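Local coordinates for 3-carboxy-cis,cis-muconate cycloisomerase (Pseudomonas putida, PDB 1RE5), which belongs, as a cycloisomerase by name, to the mostly helical fumarase/aspartase superfamily of lyases and assembles here as a tetramer, at residues 134-139 / 343-348; 146-151 / 160-165; 248-253 / 289-294; 354-359 / 424-429. All coordinates share one frame; numbering follows the deposited sequence.

Contact 1. Residues 134-139 / 343-348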
loop_
_atom_site.group_PDB
_atom_site.type_symbol
_atom_site.label_atom_id
_atom_site.label_comp_id
_atom_site.label_asym_id
_atom_site.label_seq_id
_atom_site.Cartn_x
_atom_site.Cartn_y
_atom_site.Cartn_z
ATOM N N ASP D 134 9.257 7.338 29.489
ATOM C CA ASP D 134 9.951 7.589 30.748
ATOM C C ASP D 134 11.390 7.104 30.670
ATOM O O ASP D 134 12.335 7.885 30.858
ATOM C CB ASP D 134 9.252 6.884 31.918
ATOM C CG ASP D 134 8.113 7.714 32.521
ATOM O OD1 ASP D 134 8.249 8.958 32.601
ATOM O OD2 ASP D 134 7.088 7.119 32.934
ATOM N N THR D 135 11.553 5.817 30.369
ATOM C CA THR D 135 12.884 5.239 30.300
ATOM C C THR D 135 13.733 5.882 29.220
ATOM O O THR D 135 14.953 6.008 29.371
ATOM C CB THR D 135 12.847 3.701 30.078
ATOM O OG1 THR D 135 13.317 3.394 28.766
ATOM C CG2 THR D 135 11.454 3.161 30.254
ATOM N N LEU D 136 13.091 6.298 28.135
ATOM C CA LEU D 136 13.805 6.936 27.032
ATOM C C LEU D 136 14.278 8.304 27.489
ATOM O O LEU D 136 15.339 8.783 27.088
ATOM C CB LEU D 136 12.874 7.087 25.841
ATOM C CG LEU D 136 13.411 6.713 24.476
ATOM C CD1 LEU D 136 14.154 5.402 24.549
ATOM C CD2 LEU D 136 12.224 6.613 23.527
ATOM N N SER D 137 13.469 8.918 28.346
ATOM C CA SER D 137 13.759 10.227 28.908
ATOM C C SER D 137 15.022 10.189 29.772
ATOM O O SER D 137 15.856 11.089 29.703
ATOM C CB SER D 137 12.580 10.686 29.755
ATOM O OG SER D 137 12.931 11.843 30.483
ATOM N N GLN D 138 15.155 9.147 30.584
ATOM C CA GLN D 138 16.311 8.998 31.455
ATOM C C GLN D 138 17.594 8.781 30.656
ATOM O O GLN D 138 18.608 9.425 30.901
ATOM C CB GLN D 138 16.088 7.828 32.404
ATOM C CG GLN D 138 14.880 7.990 33.279
ATOM C CD GLN D 138 14.875 7.022 34.437
ATOM O OE1 GLN D 138 13.947 7.015 35.244
ATOM N NE2 GLN D 138 15.923 6.200 34.537
ATOM N N GLN D 139 17.538 7.855 29.709
ATOM C CA GLN D 139 18.676 7.564 28.844
ATOM C C GLN D 139 19.108 8.838 28.105
ATOM O O GLN D 139 20.289 9.107 27.961
ATOM C CB GLN D 139 18.299 6.480 27.831
ATOM C CG GLN D 139 17.902 5.151 28.444
ATOM C CD GLN D 139 19.085 4.384 29.000
ATOM O OE1 GLN D 139 18.980 3.195 29.285
ATOM N NE2 GLN D 139 20.219 5.059 29.159
ATOM N N VAL D 343 12.375 -3.174 25.855
ATOM C CA VAL D 343 13.503 -4.004 26.228
ATOM C C VAL D 343 14.828 -3.373 25.838
ATOM O O VAL D 343 15.724 -3.273 26.671
ATOM C CB VAL D 343 13.440 -5.393 25.580
ATOM C CG1 VAL D 343 14.768 -6.121 25.779
ATOM C CG2 VAL D 343 12.323 -6.191 26.187
ATOM N N ILE D 344 14.961 -2.941 24.584
ATOM C CA ILE D 344 16.229 -2.361 24.185
ATOM C C ILE D 344 16.446 -0.978 24.763
ATOM O O ILE D 344 17.561 -0.619 25.089
ATOM C CB ILE D 344 16.444 -2.310 22.620
ATOM C CG1 ILE D 344 16.415 -0.868 22.147
ATOM C CG2 ILE D 344 15.424 -3.166 21.869
ATOM C CD1 ILE D 344 16.630 -0.754 20.679
ATOM N N ALA D 345 15.391 -0.198 24.916
ATOM C CA ALA D 345 15.567 1.143 25.455
ATOM C C ALA D 345 16.155 1.148 26.859
ATOM O O ALA D 345 17.041 1.949 27.177
ATOM C CB ALA D 345 14.243 1.885 25.457
ATOM N N GLU D 346 15.673 0.254 27.711
ATOM C CA GLU D 346 16.155 0.250 29.077
ATOM C C GLU D 346 17.416 -0.550 29.278
ATOM O O GLU D 346 18.051 -0.446 30.323
ATOM C CB GLU D 346 15.072 -0.263 30.018
ATOM C CG GLU D 346 14.916 -1.762 30.027
ATOM C CD GLU D 346 13.651 -2.186 30.735
ATOM O OE1 GLU D 346 13.362 -1.626 31.820
ATOM O OE2 GLU D 346 12.951 -3.079 30.206
ATOM N N GLY D 347 17.809 -1.332 28.285
ATOM C CA GLY D 347 18.996 -2.130 28.470
ATOM C C GLY D 347 20.099 -2.002 27.451
ATOM O O GLY D 347 21.025 -2.812 27.473
ATOM N N MET D 348 20.063 -1.006 26.575
ATOM C CA MET D 348 21.132 -0.958 25.598
ATOM C C MET D 348 22.474 -0.592 26.193
ATOM O O MET D 348 22.552 0.173 27.145
ATOM C CB MET D 348 20.776 -0.066 24.396
ATOM C CG MET D 348 19.842 1.051 24.678
ATOM S SD MET D 348 20.700 2.346 25.477
ATOM C CE MET D 348 21.239 3.297 24.028
#
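Thr135, Leu136 and Gln139 meet Ala345 where two long helices of the central helical bundle, the hallmark of the fumarase/aspartase superfamily, run side by side in the same general sense. The segments belong to helix 106-142 and helix 319-347, each near its C-terminal end. Their local axes come within 9.1 Å and are inclined by 32°. Ala345 points its methyl toward helix 106-142. There CB lies 3.6 Å from Leu136 CD1, an apolar touch, and 3.8 Å from Thr135 OG1, which approaches the same methyl from one turn earlier than Gln139. Leu136 reaches it with the end of its side chain, and the rest of that leucine packs on Val169 and Leu173 of helix 162-187, so the contact is buried on this flank. Glu346, by contrast, lies on the solvent side, its CB 4.2 Å from Thr135 OG1. Ile344 packs on Ile254 of helix 231-257. Elsewhere on helix 106-142, Asp134 OD1 is hydrogen-bonded to His445 NE2 of the C-terminal helix 434-449. Gln139 completes the interface. A bend at chi2 (-74°) turns its CD out of line with the first part of the chain. Its first torsion (chi1 -61°) sets CG anti to the carbonyl carbon and beside the backbone N, and from there Gln139 CG comes within 3.5 Å of Ala345 O.

Contact 2. Residues 146-151 / 160-165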
loop_
_atom_site.group_PDB
_atom_site.type_symbol
_atom_site.label_atom_id
_atom_site.label_comp_id
_atom_site.label_asym_id
_atom_site.label_seq_id
_atom_site.Cartn_x
_atom_site.Cartn_y
_atom_site.Cartn_z
ATOM N N THR D 146 27.364 12.561 25.723
ATOM C CA THR D 146 28.380 11.618 25.305
ATOM C C THR D 146 28.390 11.825 23.778
ATOM O O THR D 146 27.383 11.620 23.093
ATOM C CB THR D 146 28.051 10.147 25.737
ATOM O OG1 THR D 146 28.098 9.282 24.605
ATOM C CG2 THR D 146 26.732 10.057 26.384
ATOM N N PRO D 147 29.519 12.295 23.238
ATOM C CA PRO D 147 29.642 12.549 21.799
ATOM C C PRO D 147 29.834 11.358 20.857
ATOM O O PRO D 147 30.551 10.406 21.164
ATOM C CB PRO D 147 30.814 13.525 21.732
ATOM C CG PRO D 147 31.696 13.037 22.839
ATOM C CD PRO D 147 30.728 12.728 23.960
ATOM N N LEU D 148 29.165 11.435 19.711
ATOM C CA LEU D 148 29.251 10.421 18.671
ATOM C C LEU D 148 29.231 11.241 17.372
ATOM O O LEU D 148 28.756 12.376 17.367
ATOM C CB LEU D 148 28.079 9.377 18.769
ATOM C CG LEU D 148 26.556 9.521 18.515
ATOM C CD1 LEU D 148 25.752 8.256 18.764
ATOM C CD2 LEU D 148 26.065 10.547 19.428
ATOM N N VAL D 149 29.788 10.699 16.292
ATOM C CA VAL D 149 29.813 11.417 15.017
ATOM C C VAL D 149 28.418 11.513 14.397
ATOM O O VAL D 149 27.585 10.627 14.580
ATOM C CB VAL D 149 30.747 10.723 13.981
ATOM C CG1 VAL D 149 30.126 9.383 13.506
ATOM C CG2 VAL D 149 30.994 11.663 12.801
ATOM N N GLY D 150 28.164 12.592 13.666
ATOM C CA GLY D 150 26.873 12.740 13.017
ATOM C C GLY D 150 26.901 11.953 11.715
ATOM O O GLY D 150 27.933 11.887 11.051
ATOM N N ARG D 151 25.791 11.327 11.350
ATOM C CA ARG D 151 25.761 10.569 10.115
ATOM C C ARG D 151 24.654 11.078 9.194
ATOM O O ARG D 151 23.464 11.031 9.502
ATOM C CB ARG D 151 25.595 9.082 10.419
ATOM C CG ARG D 151 26.695 8.555 11.302
ATOM C CD ARG D 151 26.542 7.076 11.618
ATOM N NE ARG D 151 27.004 6.797 12.980
ATOM C CZ ARG D 151 28.208 6.349 13.298
ATOM N NH1 ARG D 151 29.099 6.109 12.351
ATOM N NH2 ARG D 151 28.519 6.152 14.567
ATOM N N VAL D 160 27.397 15.000 17.171
ATOM C CA VAL D 160 26.050 14.886 17.685
ATOM C C VAL D 160 26.237 14.184 19.046
ATOM O O VAL D 160 27.346 13.781 19.390
ATOM C CB VAL D 160 25.205 14.052 16.655
ATOM C CG1 VAL D 160 24.422 12.942 17.333
ATOM C CG2 VAL D 160 24.299 14.992 15.866
ATOM N N THR D 161 25.178 14.049 19.830
ATOM C CA THR D 161 25.290 13.409 21.130
ATOM C C THR D 161 24.325 12.215 21.146
ATOM O O THR D 161 23.319 12.227 20.441
ATOM C CB THR D 161 24.935 14.441 22.224
ATOM O OG1 THR D 161 25.735 14.211 23.378
ATOM C CG2 THR D 161 23.494 14.336 22.622
ATOM N N LEU D 162 24.614 11.170 21.915
ATOM C CA LEU D 162 23.686 10.030 21.920
ATOM C C LEU D 162 22.346 10.466 22.490
ATOM O O LEU D 162 21.288 10.028 22.021
ATOM C CB LEU D 162 24.229 8.839 22.728
ATOM C CG LEU D 162 23.273 7.633 22.839
ATOM C CD1 LEU D 162 22.928 7.117 21.448
ATOM C CD2 LEU D 162 23.914 6.514 23.656
ATOM N N GLY D 163 22.399 11.330 23.506
ATOM C CA GLY D 163 21.185 11.825 24.129
ATOM C C GLY D 163 20.323 12.593 23.143
ATOM O O GLY D 163 19.086 12.526 23.189
ATOM N N MET D 164 20.975 13.326 22.242
ATOM C CA MET D 164 20.260 14.103 21.241
ATOM C C MET D 164 19.439 13.135 20.392
ATOM O O MET D 164 18.243 13.355 20.162
ATOM C CB MET D 164 21.241 14.870 20.356
ATOM C CG MET D 164 20.613 16.012 19.583
ATOM S SD MET D 164 21.635 16.628 18.224
ATOM C CE MET D 164 23.181 16.687 19.001
ATOM N N LYS D 165 20.073 12.049 19.953
ATOM C CA LYS D 165 19.385 11.069 19.138
ATOM C C LYS D 165 18.196 10.496 19.889
ATOM O O LYS D 165 17.079 10.524 19.380
ATOM C CB LYS D 165 20.342 9.948 18.714
ATOM C CG LYS D 165 21.517 10.411 17.832
ATOM C CD LYS D 165 22.451 9.259 17.502
ATOM C CE LYS D 165 21.877 8.330 16.444
ATOM N NZ LYS D 165 21.848 8.958 15.100
HETATM O O HOH W 1 25.127 9.471 14.106
#
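Leu148 and Val160 form an antiparallel hydrogen-bonded pair in the small three-stranded sheet that follows helix 106-142, and the contact carries on into the first turn of helix 162-187. Two backbone bonds lock the pair: Leu148 N to Val160 O at 3.0 Å, almost straight with 176° at the hydrogen, and Val160 N to Leu148 O, also 3.0 Å. Next along, Pro147 and Thr161 make a non-hydrogen-bonded pair, where Pro147 CA approaches Val160 O at 3.5 Å in a CA-H...O contact. Thr161 is at the N-cap position but its side chain makes no capping bond; OG1 is hydrogen-bonded to Ala144 O. Leu162 N, just behind it, gives its hydrogen to Thr146 O (3.0 Å, 159°), so the residue before strand 147-152 takes up an amide of the helix's first turn. Leu148 packs over that turn: its CD1 lies 3.7 Å from Lys165 CD and 4.1 Å from Leu162 CD1. Lys165 bends at chi3 (76°), which turns CE aside beyond the carbon Leu148 touches. Its NZ is held mainly by a second subunit, through a salt bridge to Glu314 and a hydrogen bond to His313 there; a water that donates to Val149 O at 2.8 Å bonds this amine weakly. Around the contact, strand 147-152 is the central strand, flanked by 159-161 on one side and 155-157 on the other. Met355 of helix 352-359 packs on Thr146, Leu148 and Leu162, while Ala434 of helix 434-449 covers Thr161 and Met164.

Contact 3. Residues 248-253 / 289-294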
loop_
_atom_site.group_PDB
_atom_site.type_symbol
_atom_site.label_atom_id
_atom_site.label_comp_id
_atom_site.label_asym_id
_atom_site.label_seq_id
_atom_site.Cartn_x
_atom_site.Cartn_y
_atom_site.Cartn_z
ATOM N N GLY D 248 10.220 2.331 14.183
ATOM C CA GLY D 248 10.953 1.716 13.083
ATOM C C GLY D 248 12.258 2.452 12.832
ATOM O O GLY D 248 13.265 1.856 12.451
ATOM N N LYS D 249 12.242 3.763 13.046
ATOM C CA LYS D 249 13.434 4.581 12.856
ATOM C C LYS D 249 14.400 4.222 13.974
ATOM O O LYS D 249 15.601 4.085 13.762
ATOM C CB LYS D 249 13.063 6.071 12.921
ATOM C CG LYS D 249 14.188 7.040 12.630
ATOM C CD LYS D 249 14.709 7.656 13.894
ATOM C CE LYS D 249 15.532 8.890 13.590
ATOM N NZ LYS D 249 16.801 8.544 12.893
ATOM N N PHE D 250 13.853 4.056 15.170
ATOM C CA PHE D 250 14.651 3.709 16.335
ATOM C C PHE D 250 15.304 2.347 16.093
ATOM O O PHE D 250 16.504 2.177 16.307
ATOM C CB PHE D 250 13.759 3.706 17.591
ATOM C CG PHE D 250 14.483 3.351 18.857
ATOM C CD1 PHE D 250 15.657 4.013 19.217
ATOM C CD2 PHE D 250 13.998 2.342 19.691
ATOM C CE1 PHE D 250 16.336 3.673 20.386
ATOM C CE2 PHE D 250 14.671 1.992 20.870
ATOM C CZ PHE D 250 15.837 2.655 21.217
ATOM N N GLY D 251 14.521 1.391 15.609
ATOM C CA GLY D 251 15.062 0.071 15.339
ATOM C C GLY D 251 16.157 0.103 14.289
ATOM O O GLY D 251 17.137 -0.641 14.372
ATOM N N ARG D 252 15.995 0.957 13.285
ATOM C CA ARG D 252 16.995 1.062 12.235
ATOM C C ARG D 252 18.293 1.601 12.822
ATOM O O ARG D 252 19.367 1.036 12.611
ATOM C CB ARG D 252 16.527 2.001 11.128
ATOM C CG ARG D 252 17.612 2.274 10.081
ATOM C CD ARG D 252 17.674 1.147 9.057
ATOM N NE ARG D 252 16.406 1.107 8.334
ATOM C CZ ARG D 252 16.093 1.930 7.332
ATOM N NH1 ARG D 252 16.970 2.844 6.901
ATOM N NH2 ARG D 252 14.868 1.890 6.809
ATOM N N ASP D 253 18.187 2.698 13.563
ATOM C CA ASP D 253 19.352 3.316 14.178
ATOM C C ASP D 253 20.165 2.344 15.051
ATOM O O ASP D 253 21.402 2.356 15.030
ATOM C CB ASP D 253 18.918 4.547 14.980
ATOM C CG ASP D 253 18.501 5.708 14.078
ATOM O OD1 ASP D 253 18.693 5.595 12.854
ATOM O OD2 ASP D 253 17.988 6.737 14.577
ATOM N N ALA D 289 14.930 -6.184 14.746
ATOM C CA ALA D 289 14.253 -6.859 13.650
ATOM C C ALA D 289 12.745 -6.702 13.824
ATOM O O ALA D 289 12.023 -6.473 12.854
ATOM C CB ALA D 289 14.621 -8.331 13.624
ATOM N N VAL D 290 12.258 -6.820 15.056
ATOM C CA VAL D 290 10.826 -6.673 15.273
ATOM C C VAL D 290 10.353 -5.265 14.940
ATOM O O VAL D 290 9.340 -5.098 14.264
ATOM C CB VAL D 290 10.416 -6.987 16.726
ATOM C CG1 VAL D 290 8.936 -6.730 16.906
ATOM C CG2 VAL D 290 10.721 -8.435 17.045
ATOM N N LEU D 291 11.083 -4.251 15.402
ATOM C CA LEU D 291 10.673 -2.872 15.134
ATOM C C LEU D 291 10.711 -2.583 13.641
ATOM O O LEU D 291 9.802 -1.932 13.105
ATOM C CB LEU D 291 11.555 -1.855 15.877
ATOM C CG LEU D 291 11.794 -2.005 17.388
ATOM C CD1 LEU D 291 12.301 -0.691 17.950
ATOM C CD2 LEU D 291 10.524 -2.413 18.098
ATOM N N ILE D 292 11.740 -3.081 12.965
ATOM C CA ILE D 292 11.853 -2.842 11.532
ATOM C C ILE D 292 10.760 -3.602 10.799
ATOM O O ILE D 292 10.163 -3.100 9.832
ATOM C CB ILE D 292 13.243 -3.253 11.002
ATOM C CG1 ILE D 292 14.318 -2.420 11.717
ATOM C CG2 ILE D 292 13.308 -3.046 9.497
ATOM C CD1 ILE D 292 15.716 -2.771 11.345
ATOM N N GLY D 293 10.477 -4.809 11.274
ATOM C CA GLY D 293 9.443 -5.596 10.640
ATOM C C GLY D 293 8.110 -4.877 10.693
ATOM O O GLY D 293 7.417 -4.773 9.684
ATOM N N ALA D 294 7.756 -4.370 11.869
ATOM C CA ALA D 294 6.486 -3.681 12.054
ATOM C C ALA D 294 6.362 -2.443 11.178
ATOM O O ALA D 294 5.299 -2.205 10.588
ATOM C CB ALA D 294 6.303 -3.310 13.517
#
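Leu291 and Ile292 press against Gly248, Phe250 and Gly251 in the buried interior of the helical bundle that forms the core of this superfamily. Leu291 points toward helix 231-257; its CD1 stands 3.8 Å from Gly251 N and 3.9 Å from Phe250 CD2, the leucine crossing the phenylalanine side chain at a slant. Ile292 reaches the carbonyl side of Gly251. With its CG1 anti to the carbonyl carbon and chi2 extended (177°), it carries CD1 to 4.0 Å from Gly251 O. Both side chains thus touch the Gly251 backbone; one turn earlier Gly248 CA lies 3.8 Å from Leu291 O, and the CA atoms of Gly248 and Ile292 are 4.9 Å apart. At Gly251 a CB would run into Leu291 CB; without one the local axes approach to 7.7 Å, the two helices running at 137°. No hydrogen bond spans the gap, so the fit rests on apolar and backbone packing. Around them, Ala337, Gln340 and Ala341 of helix 319-347 touch Leu291, while Phe250 rests on Leu166 and Val169 of helix 162-187. Leu317 of the fourth subunit touches Ile292. Away from helix 286-307, Lys249 and Asp253 form a salt bridge one turn apart and face a second subunit, where Lys249 NZ also bonds to the carbonyl oxygens of Gln311 and His313. Within the pair, Lys249 NZ meets the syn lone pair of Asp253 OD2 at 2.7 Å.

Contact 4. Residues 354-359 / 424-429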
loop_
_atom_site.group_PDB
_atom_site.type_symbol
_atom_site.label_atom_id
_atom_site.label_comp_id
_atom_site.label_asym_id
_atom_site.label_seq_id
_atom_site.Cartn_x
_atom_site.Cartn_y
_atom_site.Cartn_z
ATOM N N ARG D 354 34.487 3.641 21.838
ATOM C CA ARG D 354 34.424 3.282 20.422
ATOM C C ARG D 354 33.830 4.453 19.623
ATOM O O ARG D 354 34.242 4.709 18.482
ATOM C CB ARG D 354 33.579 2.021 20.242
ATOM C CG ARG D 354 33.438 1.567 18.815
ATOM C CD ARG D 354 34.778 1.516 18.118
ATOM N NE ARG D 354 34.635 1.098 16.728
ATOM C CZ ARG D 354 34.270 -0.122 16.351
ATOM N NH1 ARG D 354 34.012 -1.058 17.262
ATOM N NH2 ARG D 354 34.154 -0.399 15.054
ATOM N N MET D 355 32.876 5.168 20.226
ATOM C CA MET D 355 32.278 6.323 19.569
ATOM C C MET D 355 33.354 7.397 19.365
ATOM O O MET D 355 33.379 8.072 18.340
ATOM C CB MET D 355 31.147 6.910 20.408
ATOM C CG MET D 355 30.033 5.964 20.747
ATOM S SD MET D 355 28.748 6.899 21.587
ATOM C CE MET D 355 27.348 5.787 21.486
ATOM N N ARG D 356 34.232 7.558 20.353
ATOM C CA ARG D 356 35.327 8.527 20.271
ATOM C C ARG D 356 36.254 8.139 19.136
ATOM O O ARG D 356 36.639 8.970 18.314
ATOM C CB ARG D 356 36.139 8.539 21.569
ATOM C CG ARG D 356 35.652 9.500 22.643
ATOM C CD ARG D 356 36.094 10.937 22.361
ATOM N NE ARG D 356 35.646 11.873 23.402
ATOM C CZ ARG D 356 35.934 13.178 23.424
ATOM N NH1 ARG D 356 36.681 13.718 22.460
ATOM N NH2 ARG D 356 35.464 13.951 24.401
ATOM N N ARG D 357 36.608 6.860 19.114
ATOM C CA ARG D 357 37.511 6.310 18.114
ATOM C C ARG D 357 36.943 6.503 16.711
ATOM O O ARG D 357 37.655 6.933 15.801
ATOM C CB ARG D 357 37.730 4.831 18.406
ATOM C CG ARG D 357 39.138 4.332 18.175
ATOM C CD ARG D 357 39.253 2.876 18.628
ATOM N NE ARG D 357 38.802 2.726 20.014
ATOM C CZ ARG D 357 38.071 1.706 20.468
ATOM N NH1 ARG D 357 37.699 0.724 19.643
ATOM N NH2 ARG D 357 37.687 1.682 21.745
ATOM N N ASN D 358 35.659 6.196 16.539
ATOM C CA ASN D 358 35.022 6.349 15.241
ATOM C C ASN D 358 35.005 7.807 14.804
ATOM O O ASN D 358 35.073 8.104 13.613
ATOM C CB ASN D 358 33.588 5.819 15.279
ATOM C CG ASN D 358 33.519 4.318 15.462
ATOM O OD1 ASN D 358 34.496 3.600 15.247
ATOM N ND2 ASN D 358 32.350 3.831 15.844
ATOM N N LEU D 359 34.917 8.709 15.777
ATOM C CA LEU D 359 34.874 10.136 15.494
ATOM C C LEU D 359 36.016 10.650 14.652
ATOM O O LEU D 359 35.783 11.456 13.758
ATOM C CB LEU D 359 34.783 10.941 16.784
ATOM C CG LEU D 359 33.401 11.547 17.006
ATOM C CD1 LEU D 359 33.231 11.948 18.455
ATOM C CD2 LEU D 359 33.224 12.714 16.080
ATOM N N LEU D 424 39.934 23.021 19.592
ATOM C CA LEU D 424 39.191 23.113 18.340
ATOM C C LEU D 424 38.970 21.766 17.668
ATOM O O LEU D 424 37.925 21.530 17.062
ATOM C CB LEU D 424 39.905 24.038 17.358
ATOM C CG LEU D 424 39.721 25.536 17.576
ATOM C CD1 LEU D 424 40.471 26.290 16.506
ATOM C CD2 LEU D 424 38.239 25.881 17.524
ATOM N N LEU D 425 39.958 20.887 17.762
ATOM C CA LEU D 425 39.848 19.576 17.147
ATOM C C LEU D 425 39.263 18.541 18.086
ATOM O O LEU D 425 39.377 17.342 17.837
ATOM C CB LEU D 425 41.210 19.107 16.638
ATOM C CG LEU D 425 41.591 19.605 15.244
ATOM C CD1 LEU D 425 40.602 19.063 14.243
ATOM C CD2 LEU D 425 41.603 21.117 15.197
ATOM N N ASP D 426 38.647 19.005 19.171
ATOM C CA ASP D 426 38.011 18.106 20.125
ATOM C C ASP D 426 36.509 18.163 19.873
ATOM O O ASP D 426 35.899 19.234 19.938
ATOM C CB ASP D 426 38.325 18.507 21.569
ATOM C CG ASP D 426 37.574 17.663 22.579
ATOM O OD1 ASP D 426 37.375 16.462 22.317
ATOM O OD2 ASP D 426 37.184 18.185 23.640
ATOM N N PRO D 427 35.896 17.006 19.568
ATOM C CA PRO D 427 34.465 16.873 19.290
ATOM C C PRO D 427 33.600 17.418 20.408
ATOM O O PRO D 427 32.604 18.088 20.155
ATOM C CB PRO D 427 34.278 15.369 19.129
ATOM C CG PRO D 427 35.609 14.901 18.688
ATOM C CD PRO D 427 36.547 15.686 19.540
ATOM N N ALA D 428 33.987 17.123 21.643
ATOM C CA ALA D 428 33.237 17.565 22.808
ATOM C C ALA D 428 32.939 19.071 22.805
ATOM O O ALA D 428 32.003 19.534 23.464
ATOM C CB ALA D 428 33.994 17.192 24.061
ATOM N N HIS D 429 33.726 19.829 22.051
ATOM C CA HIS D 429 33.565 21.277 21.985
ATOM C C HIS D 429 32.788 21.777 20.771
ATOM O O HIS D 429 32.755 22.976 20.495
ATOM C CB HIS D 429 34.945 21.939 22.032
ATOM C CG HIS D 429 35.624 21.814 23.360
ATOM N ND1 HIS D 429 35.202 22.500 24.479
ATOM C CD2 HIS D 429 36.652 21.031 23.767
ATOM C CE1 HIS D 429 35.935 22.141 25.518
ATOM N NE2 HIS D 429 36.822 21.250 25.115
#
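Arg356 and Asp426 form a salt bridge through one branch of each group: NH1 gives a hydrogen to OD1 at 2.8 Å, nearly straight at 173°. The carboxylate oxygen lies in the guanidinium plane, at its edge, and the two flat groups are only 7° from coplanar. OD1 is met nearly along its own C-O bond. The second nitrogen is not part of the grip; Arg356 NH2 instead comes to 3.6 Å from Ala428 CB. A bend at chi2 (-79°) turns CD out of line with the first part of the chain, beyond which the arginine runs extended to the loop. Arg356 is exposed to solvent, Asp426 partly so. Pro427 is buried, with its CD 3.5 Å from Arg356 NH1. The proline ring and Leu359 lie past each other, pointing opposite ways, and Pro427 CB touches Leu359 CD1 at 3.6 Å. Leu367 also packs on the proline, while Leu359 leans on Val149 of strand 147-152. His429 N bonds to Asp426 O within the loop, across the short 3-10 turn at 427-428. The contact thus ties helix 352-359, which follows the long bundle helix 319-347, to the loop between helices 418-424 and 434-449; that loop, carrying Asp426 and Pro427, belongs to the adenylosuccinate lyase C-terminal family region.

In the fold
Contact 1 links its neighbours in the fold: Ile344 CD1 packs on Phe250 CE2 of contact 3 at 3.4 Å, and Met348 CE on Leu162 CD2 of contact 2 at 4.2 Å. Along the chain, contacts 2 and 3 both fall inside the loop that contact 1 closes. Contacts 2 and 4 have centres about 10 Å apart and touch, with Pro147 O 3.6 Å from Met355 CB. Contacts 3 and 4 are well separated, about 27 Å between centres. Helix 286-307 of contact 3 runs on into the dithiothreitol pockets, lined by Thr296, Arg297, Pro299 and Gly300 and by Ser303, Thr304 and Ala307; Ile292 O accepts a hydrogen bond from Thr296 OG1.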